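Local coordinates for putative OMPA family lipoprotein (Burkholderia pseudomallei, PDB 4B5C) that probably acts in the Tol-Pal system, helping the outer membrane to invaginate during cell division and to keep its integrity, at residues D45-Q48 with A49-Q52. Numbering follows the deposited sequence.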
loop_
_atom_site.group_PDB
_atom_site.type_symbol
_atom_site.label_atom_id
_atom_site.label_comp_id
_atom_site.label_asym_id
_atom_site.label_seq_id
_atom_site.Cartn_x
_atom_site.Cartn_y
_atom_site.Cartn_z
ATOM N N ASP A 45 1.644 -13.409 -2.320
ATOM C CA ASP A 45 3.021 -13.705 -2.718
ATOM C C ASP A 45 3.464 -12.958 -3.980
ATOM O O ASP A 45 4.657 -12.722 -4.179
ATOM C CB ASP A 45 3.220 -15.214 -2.909
ATOM C CG ASP A 45 3.383 -15.957 -1.594
ATOM O OD1 ASP A 45 3.940 -15.376 -0.636
ATOM O OD2 ASP A 45 2.960 -17.130 -1.522
ATOM N N GLN A 46 2.505 -12.587 -4.824
ATOM C CA GLN A 46 2.813 -11.938 -6.097
ATOM C C GLN A 46 3.392 -10.536 -5.918
ATOM O O GLN A 46 3.878 -9.930 -6.876
ATOM C CB GLN A 46 1.573 -11.884 -6.995
ATOM C CG GLN A 46 0.413 -11.094 -6.411
ATOM C CD GLN A 46 -0.766 -10.990 -7.362
ATOM O OE1 GLN A 46 -0.617 -10.587 -8.516
ATOM N NE2 GLN A 46 -1.948 -11.356 -6.879
ATOM N N TYR A 47 3.341 -10.026 -4.692
ATOM C CA TYR A 47 3.844 -8.688 -4.401
ATOM C C TYR A 47 5.204 -8.712 -3.707
ATOM O O TYR A 47 5.694 -7.677 -3.252
ATOM C CB TYR A 47 2.836 -7.908 -3.555
ATOM C CG TYR A 47 1.501 -7.719 -4.235
ATOM C CD1 TYR A 47 1.321 -6.722 -5.182
ATOM C CD2 TYR A 47 0.424 -8.542 -3.932
ATOM C CE1 TYR A 47 0.105 -6.547 -5.811
ATOM C CE2 TYR A 47 -0.799 -8.374 -4.554
ATOM C CZ TYR A 47 -0.951 -7.375 -5.494
ATOM O OH TYR A 47 -2.161 -7.197 -6.121
ATOM N N GLN A 48 5.809 -9.892 -3.627
ATOM C CA GLN A 48 7.116 -10.038 -2.991
ATOM C C GLN A 48 8.189 -9.247 -3.737
ATOM O O GLN A 48 8.975 -8.519 -3.126
ATOM C CB GLN A 48 7.510 -11.513 -2.904
ATOM C CG GLN A 48 6.734 -12.312 -1.867
ATOM C CD GLN A 48 7.135 -13.777 -1.841
ATOM O OE1 GLN A 48 7.247 -14.384 -0.775
ATOM N NE2 GLN A 48 7.354 -14.350 -3.020
ATOM N N ALA A 49 8.216 -9.394 -5.057
ATOM C CA ALA A 49 9.193 -8.697 -5.887
ATOM C C ALA A 49 9.049 -7.186 -5.744
ATOM O O ALA A 49 10.039 -6.464 -5.600
ATOM C CB ALA A 49 9.046 -9.110 -7.342
ATOM N N LEU A 50 7.807 -6.714 -5.786
ATOM C CA LEU A 50 7.517 -5.294 -5.655
ATOM C C LEU A 50 8.029 -4.752 -4.328
ATOM O O LEU A 50 8.686 -3.710 -4.285
ATOM C CB LEU A 50 6.013 -5.040 -5.792
ATOM C CG LEU A 50 5.519 -3.595 -5.690
ATOM C CD1 LEU A 50 4.087 -3.484 -6.194
ATOM C CD2 LEU A 50 5.623 -3.077 -4.265
ATOM N N LEU A 51 7.721 -5.457 -3.245
ATOM C CA LEU A 51 8.147 -5.033 -1.915
ATOM C C LEU A 51 9.668 -5.094 -1.759
ATOM O O LEU A 51 10.284 -4.180 -1.205
ATOM C CB LEU A 51 7.460 -5.874 -0.836
ATOM C CG LEU A 51 5.938 -5.734 -0.754
ATOM C CD1 LEU A 51 5.354 -6.771 0.187
ATOM C CD2 LEU A 51 5.543 -4.328 -0.319
ATOM N N GLN A 52 10.271 -6.171 -2.250
ATOM C CA GLN A 52 11.719 -6.322 -2.195
ATOM C C GLN A 52 12.417 -5.160 -2.896
ATOM O O GLN A 52 13.347 -4.566 -2.350
ATOM C CB GLN A 52 12.145 -7.655 -2.813
ATOM C CG GLN A 52 11.829 -8.868 -1.946
ATOM C CD GLN A 52 12.001 -10.173 -2.698
ATOM O OE1 GLN A 52 12.025 -10.192 -3.929
ATOM N NE2 GLN A 52 12.124 -11.274 -1.963
#
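With chi1 near -180°, Leu50 carries its CG opposite its own backbone N, and the branch reaches across to Tyr47, which at chi1 -61° holds its ring anti to its own carbonyl carbon. Leu50 CD1 arrives at the ring edge, close to the ring plane, and lies 4.4 Å from Tyr47 CD1, a loose apolar contact. In Leu51 the CG lies beside its backbone N, anti to the carbonyl carbon, which sets it 3.2 Å from Tyr47 O. That carbonyl is gripped from the same residue, since Leu51 N donates to Tyr47 O over 3.0 Å in a nearly straight bond (163° at the hydrogen). One residue on, Gln52 N repeats the step with Gln48 O at 2.8 Å, while the extended Gln52 side chain starts out past this oxygen, its CG 3.1 Å away. Just upstream, Gln48 N donates to Asp45 O, closing the short 3-10 turn that leads in. Beyond the turn, Leu51 is buried against Val92 and Ala95 of helix 78-98, and Tyr47 OH makes a weak hydrogen bond to Tyr35 N. The two i to i+4 bonds, beginning at an N-cap tyrosine, are characteristic of the first turn of an alpha-helix, here helix 48-60 of the OmpA-like domain.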